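Local coordinates for protein D-alanyl-D-alanine carboxypeptidase DacD (Escherichia coli, PDB 5FSR) that removes the C-terminal D-alanine from peptidoglycan precursor peptides, acting as a penicillin-binding DD-carboxypeptidase in bacterial cell wall biogenesis, at residues A[264-267]-A[268-272]; A[275-278]-A[279-282]. All coordinates share one frame; numbering follows the deposited sequence.

Interaction 1 of 2, residues A[264-267]-A[268-272]; sequences SAKG and REEEA
Backbone hydrogen bonds of the i to i+4 kind start with Arg268 N, which donates to Ser264 O at 3.3 Å. Glu270 N donates to Lys266 O, and Glu271 N to Gly267 O at 2.7 Å. The bond from Glu269 N to Ala265 O is weak. Ser264 is the N-cap: its OG accepts from Gly267 N at 2.9 Å, which satisfies an amide of the first turn. This capped turn opens helix 265-282, which lies on the antiparallel sheet of the penicillin-binding, serine DD-peptidase fold. Side chains meet across the segments by van der Waals contact. Arg268 CG sits between the backbone N and the carbonyl carbon (chi1 81°), 3.3 Å from Ala265 O, and the extended chain runs past Ala265. The guanidinium then reaches Ala265 CB through NH2 at 3.7 Å. Its NH1 is bonded to Asn243 O on strand 242-250, and the side chain is about 8 Å from those of Ser64 and Lys233, probably active-site residues. Lys266 and Glu270 touch through Lys266 CD and Glu270 OE2, 3.4 Å apart. Lys266 NZ stays 5.5 Å from Glu270 OE2, too far for a salt bridge. Glu271 packs CG against Gly267 O, while its OE1 forms a salt bridge with Lys274 NZ.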
ATOM      1  N   SER A 264     -17.555   3.748  11.053  1.00 48.17           N
ATOM      2  CA  SER A 264     -18.113   2.426  11.014  1.00 49.01           C
ATOM      3  C   SER A 264     -17.472   1.709   9.860  1.00 46.93           C
ATOM      4  O   SER A 264     -16.967   2.353   8.918  1.00 45.88           O
ATOM      5  CB  SER A 264     -19.608   2.515  10.740  1.00 51.71           C
ATOM      6  OG  SER A 264     -19.837   2.687   9.344  1.00 51.03           O
ATOM      7  N   ALA A 265     -17.530   0.386   9.913  1.00 46.83           N
ATOM      8  CA  ALA A 265     -16.961  -0.463   8.876  1.00 45.08           C
ATOM      9  C   ALA A 265     -17.624  -0.211   7.527  1.00 45.49           C
ATOM     10  O   ALA A 265     -16.970  -0.318   6.493  1.00 43.58           O
ATOM     11  CB  ALA A 265     -17.084  -1.936   9.262  1.00 45.45           C
ATOM     12  N   LYS A 266     -18.921   0.094   7.545  1.00 48.18           N
ATOM     13  CA  LYS A 266     -19.655   0.376   6.311  1.00 49.29           C
ATOM     14  C   LYS A 266     -19.242   1.712   5.712  1.00 48.55           C
ATOM     15  O   LYS A 266     -19.193   1.850   4.490  1.00 47.78           O
ATOM     16  CB  LYS A 266     -21.165   0.386   6.529  1.00 52.20           C
ATOM     17  CG  LYS A 266     -21.925   0.035   5.274  1.00 52.93           C
ATOM     18  CD  LYS A 266     -23.383   0.459   5.403  1.00 56.04           C
ATOM     19  CE  LYS A 266     -24.125  -0.525   6.297  1.00 58.19           C
ATOM     20  NZ  LYS A 266     -25.502  -0.111   6.694  1.00 61.89           N
ATOM     21  N   GLY A 267     -18.963   2.680   6.584  1.00 49.27           N
ATOM     22  CA  GLY A 267     -18.446   3.987   6.186  1.00 48.99           C
ATOM     23  C   GLY A 267     -17.190   3.885   5.349  1.00 46.64           C
ATOM     24  O   GLY A 267     -17.179   4.335   4.217  1.00 46.58           O
ATOM     25  N   ARG A 268     -16.160   3.239   5.889  1.00 45.54           N
ATOM     26  CA  ARG A 268     -14.857   3.137   5.230  1.00 43.51           C
ATOM     27  C   ARG A 268     -14.920   2.393   3.912  1.00 42.69           C
ATOM     28  O   ARG A 268     -14.086   2.628   3.050  1.00 40.83           O
ATOM     29  CB  ARG A 268     -13.821   2.420   6.127  1.00 43.01           C
ATOM     30  CG  ARG A 268     -13.960   0.911   6.066  1.00 43.39           C
ATOM     31  CD  ARG A 268     -13.100   0.185   7.042  1.00 43.48           C
ATOM     32  NE  ARG A 268     -13.645  -1.151   7.264  1.00 45.35           N
ATOM     33  CZ  ARG A 268     -13.163  -2.027   8.137  1.00 46.13           C
ATOM     34  NH1 ARG A 268     -12.087  -1.725   8.883  1.00 45.52           N
ATOM     35  NH2 ARG A 268     -13.751  -3.227   8.265  1.00 47.63           N
ATOM     36  N   GLU A 269     -15.850   1.451   3.772  1.00 43.90           N
ATOM     37  CA  GLU A 269     -16.061   0.804   2.472  1.00 44.12           C
ATOM     38  C   GLU A 269     -16.640   1.836   1.479  1.00 43.96           C
ATOM     39  O   GLU A 269     -16.172   1.949   0.345  1.00 42.49           O
ATOM     40  CB  GLU A 269     -16.990  -0.411   2.591  1.00 46.66           C
ATOM     41  CG  GLU A 269     -16.908  -1.399   1.423  1.00 47.20           C
ATOM     42  CD  GLU A 269     -17.693  -2.707   1.674  1.00 49.58           C
ATOM     43  OE1 GLU A 269     -18.963  -2.659   1.696  1.00 51.57           O
ATOM     44  OE2 GLU A 269     -17.028  -3.776   1.839  1.00 48.34           O
ATOM     45  N   GLU A 270     -17.639   2.596   1.923  1.00 45.17           N
ATOM     46  CA  GLU A 270     -18.319   3.586   1.062  1.00 46.14           C
ATOM     47  C   GLU A 270     -17.459   4.833   0.782  1.00 44.72           C
ATOM     48  O   GLU A 270     -17.545   5.390  -0.310  1.00 44.83           O
ATOM     49  CB  GLU A 270     -19.612   4.036   1.704  1.00 48.72           C
ATOM     50  CG  GLU A 270     -20.619   2.916   1.829  1.00 51.00           C
ATOM     51  CD  GLU A 270     -21.782   3.324   2.681  1.00 54.16           C
ATOM     52  OE1 GLU A 270     -21.766   4.459   3.243  1.00 54.94           O
ATOM     53  OE2 GLU A 270     -22.704   2.494   2.794  1.00 56.69           O
ATOM     54  N   GLU A 271     -16.653   5.255   1.769  1.00 43.20           N
ATOM     55  CA  GLU A 271     -15.779   6.401   1.623  1.00 41.88           C
ATOM     56  C   GLU A 271     -14.608   6.043   0.728  1.00 39.84           C
ATOM     57  O   GLU A 271     -14.247   6.848  -0.129  1.00 39.54           O
ATOM     58  CB  GLU A 271     -15.257   6.915   2.964  1.00 41.70           C
ATOM     59  CG  GLU A 271     -16.288   7.495   3.932  1.00 44.07           C
ATOM     60  CD  GLU A 271     -17.353   8.386   3.291  1.00 45.81           C
ATOM     61  OE1 GLU A 271     -16.985   9.316   2.554  1.00 45.29           O
ATOM     62  OE2 GLU A 271     -18.559   8.164   3.551  1.00 47.81           O
ATOM     63  N   ALA A 272     -14.044   4.834   0.900  1.00 38.37           N
ATOM     64  CA  ALA A 272     -12.935   4.349   0.060  1.00 36.44           C
ATOM     65  C   ALA A 272     -13.289   4.149  -1.408  1.00 36.81           C
ATOM     66  O   ALA A 272     -12.469   4.472  -2.292  1.00 35.77           O
ATOM     67  CB  ALA A 272     -12.355   3.050   0.609  1.00 35.58           C
TER

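Interaction 2 of 2, residues A[275-278]-A[279-282]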
ATOM      1  N   LEU A 275     -13.944   7.573  -2.981  1.00 35.63           N
ATOM      2  CA  LEU A 275     -12.690   8.204  -3.370  1.00 34.00           C
ATOM      3  C   LEU A 275     -12.177   7.667  -4.696  1.00 33.28           C
ATOM      4  O   LEU A 275     -11.930   8.458  -5.624  1.00 34.20           O
ATOM      5  CB  LEU A 275     -11.608   8.017  -2.313  1.00 32.41           C
ATOM      6  CG  LEU A 275     -11.621   8.995  -1.155  1.00 32.82           C
ATOM      7  CD1 LEU A 275     -10.531   8.592  -0.162  1.00 31.15           C
ATOM      8  CD2 LEU A 275     -11.392  10.430  -1.657  1.00 33.19           C
ATOM      9  N   LEU A 276     -12.057   6.343  -4.776  1.00 32.24           N
ATOM     10  CA  LEU A 276     -11.638   5.613  -5.979  1.00 31.54           C
ATOM     11  C   LEU A 276     -12.554   5.781  -7.192  1.00 32.65           C
ATOM     12  O   LEU A 276     -12.106   5.745  -8.330  1.00 32.05           O
ATOM     13  CB  LEU A 276     -11.567   4.103  -5.687  1.00 30.88           C
ATOM     14  CG  LEU A 276     -10.447   3.613  -4.796  1.00 29.36           C
ATOM     15  CD1 LEU A 276     -10.719   2.165  -4.313  1.00 29.37           C
ATOM     16  CD2 LEU A 276      -9.126   3.723  -5.532  1.00 28.14           C
ATOM     17  N   ARG A 277     -13.842   5.890  -6.948  1.00 34.08           N
ATOM     18  CA  ARG A 277     -14.758   6.171  -8.039  1.00 36.19           C
ATOM     19  C   ARG A 277     -14.555   7.587  -8.604  1.00 36.09           C
ATOM     20  O   ARG A 277     -14.610   7.775  -9.812  1.00 36.89           O
ATOM     21  CB  ARG A 277     -16.209   5.988  -7.606  1.00 38.39           C
ATOM     22  CG  ARG A 277     -17.089   5.602  -8.754  1.00 40.82           C
ATOM     23  CD  ARG A 277     -16.893   4.128  -9.046  1.00 40.94           C
ATOM     24  NE  ARG A 277     -17.402   3.819 -10.388  1.00 42.98           N
ATOM     25  CZ  ARG A 277     -16.764   4.019 -11.555  1.00 42.93           C
ATOM     26  NH1 ARG A 277     -15.521   4.489 -11.597  1.00 41.23           N
ATOM     27  NH2 ARG A 277     -17.378   3.723 -12.713  1.00 44.89           N
ATOM     28  N   TRP A 278     -14.338   8.562  -7.720  1.00 35.28           N
ATOM     29  CA  TRP A 278     -14.107   9.964  -8.119  1.00 35.33           C
ATOM     30  C   TRP A 278     -12.747  10.057  -8.799  1.00 33.83           C
ATOM     31  O   TRP A 278     -12.582  10.805  -9.741  1.00 34.12           O
ATOM     32  CB  TRP A 278     -14.186  10.888  -6.909  1.00 35.23           C
ATOM     33  CG  TRP A 278     -13.862  12.335  -7.161  1.00 35.57           C
ATOM     34  CD1 TRP A 278     -14.727  13.317  -7.605  1.00 37.21           C
ATOM     35  CD2 TRP A 278     -12.598  12.990  -6.933  1.00 34.15           C
ATOM     36  NE1 TRP A 278     -14.063  14.512  -7.689  1.00 37.05           N
ATOM     37  CE2 TRP A 278     -12.764  14.348  -7.285  1.00 35.28           C
ATOM     38  CE3 TRP A 278     -11.349  12.558  -6.488  1.00 32.32           C
ATOM     39  CZ2 TRP A 278     -11.725  15.280  -7.183  1.00 34.81           C
ATOM     40  CZ3 TRP A 278     -10.308  13.482  -6.401  1.00 31.87           C
ATOM     41  CH2 TRP A 278     -10.503  14.820  -6.728  1.00 33.16           C
ATOM     42  N   GLY A 279     -11.787   9.265  -8.331  1.00 32.06           N
ATOM     43  CA  GLY A 279     -10.521   9.165  -9.007  1.00 30.94           C
ATOM     44  C   GLY A 279     -10.675   8.649 -10.416  1.00 31.65           C
ATOM     45  O   GLY A 279     -10.124   9.235 -11.355  1.00 32.23           O
ATOM     46  N   GLN A 280     -11.449   7.577 -10.567  1.00 32.18           N
ATOM     47  CA  GLN A 280     -11.515   6.801 -11.824  1.00 32.92           C
ATOM     48  C   GLN A 280     -12.228   7.525 -12.950  1.00 34.40           C
ATOM     49  O   GLN A 280     -11.819   7.405 -14.098  1.00 34.89           O
ATOM     50  CB  GLN A 280     -12.145   5.389 -11.625  1.00 33.48           C
ATOM     51  CG  GLN A 280     -11.088   4.321 -11.398  1.00 32.36           C
ATOM     52  CD  GLN A 280     -11.632   2.962 -10.947  1.00 33.00           C
ATOM     53  OE1 GLN A 280     -12.706   2.522 -11.371  1.00 34.66           O
ATOM     54  NE2 GLN A 280     -10.851   2.268 -10.088  1.00 31.64           N
ATOM     55  N   GLN A 281     -13.291   8.250 -12.605  1.00 35.19           N
ATOM     56  CA  GLN A 281     -14.153   8.916 -13.573  1.00 37.01           C
ATOM     57  C   GLN A 281     -13.647  10.283 -14.055  1.00 36.78           C
ATOM     58  O   GLN A 281     -13.888  10.651 -15.199  1.00 38.02           O
ATOM     59  CB  GLN A 281     -15.530   9.093 -12.967  1.00 38.56           C
ATOM     60  CG  GLN A 281     -16.215   7.786 -12.628  1.00 39.24           C
ATOM     61  CD  GLN A 281     -17.496   8.026 -11.872  1.00 40.81           C
ATOM     62  OE1 GLN A 281     -17.461   8.335 -10.685  1.00 40.39           O
ATOM     63  NE2 GLN A 281     -18.625   7.908 -12.550  1.00 43.17           N
ATOM     64  N   ASN A 282     -12.946  11.000 -13.172  1.00 35.07           N
ATOM     65  CA  ASN A 282     -12.581  12.404 -13.371  1.00 35.18           C
ATOM     66  C   ASN A 282     -11.120  12.729 -13.752  1.00 33.88           C
ATOM     67  O   ASN A 282     -10.829  13.856 -14.156  1.00 34.42           O
ATOM     68  CB  ASN A 282     -12.992  13.193 -12.116  1.00 35.06           C
ATOM     69  CG  ASN A 282     -14.498  13.191 -11.908  1.00 36.71           C
ATOM     70  OD1 ASN A 282     -15.249  13.523 -12.836  1.00 38.42           O
ATOM     71  ND2 ASN A 282     -14.953  12.800 -10.712  1.00 36.32           N
TER
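Arg277 meets both glutamines of the next turn. Its CG is anti to the backbone N (chi1 -152°) and the chain bends at chi2, which carries the guanidinium forward, over the last turn of helix 265-282. One face of that group lies against Gln281, whose CD sits 4.0 Å above the plane, over its centre. The guanidinium and amide planes are 26° apart, a stacked arrangement. Gln280 comes from another direction: its CB is at the guanidinium edge, in plane, 3.5 Å from Arg277 NH1. Gln280 OE1 is also near NH1, but the angle is too poor for a hydrogen bond. The Arg277 carbonyl accepts from Gln281 N.

Trp278 is the second large partner. Its side chain and that of Asn282 cross at about a right angle, and the indole and amide planes are 61° apart. Asn282 ND2 lies 3.2 Å from Trp278 CD1. The same ND2 makes a weak bond to Trp278 O at 3.2 Å, and Asn282 N makes a weak, long one to that oxygen. The indole also packs edge-to-face with Phe283 and touches Pro33 and Leu42.

Gly279 follows Trp278 and is buried. Its N donates to Leu275 O at 2.8 Å, in the carbonyl plane. Its carbonyl, like that of Gln280, accepts from Arg253 of strand 253-262. Leu275 and Leu276 pack on the central sheet.

One carbonyl thus shares two weak donors in place of a single good helical bond, consistent with the helix loosening before strand 283-289, while contacts at its face and edge steady the Arg277 guanidinium.

Overall arrangement
Both interactions belong to helix 265-282, with centres 16 Å apart. Interaction 1 is the N-terminal start and a surface contact. Interaction 2 is the C-terminal end and is partly buried, with Leu275, Leu276 and Gly279 enclosed. The chemistry differs accordingly. At 264-272 charged side chains dominate, and Arg268 and Ala272 reach strands 242-250 and 253-262. At 275-282 the leucines pack on the sheet and Trp278 touches Leu42 of strand 39-44, while Arg277 stacks with Gln281. Interaction 1 lies near Ser64 and Lys233, probably part of the active site. Interaction 2 is away from them, where the helix leads into strand 283-289.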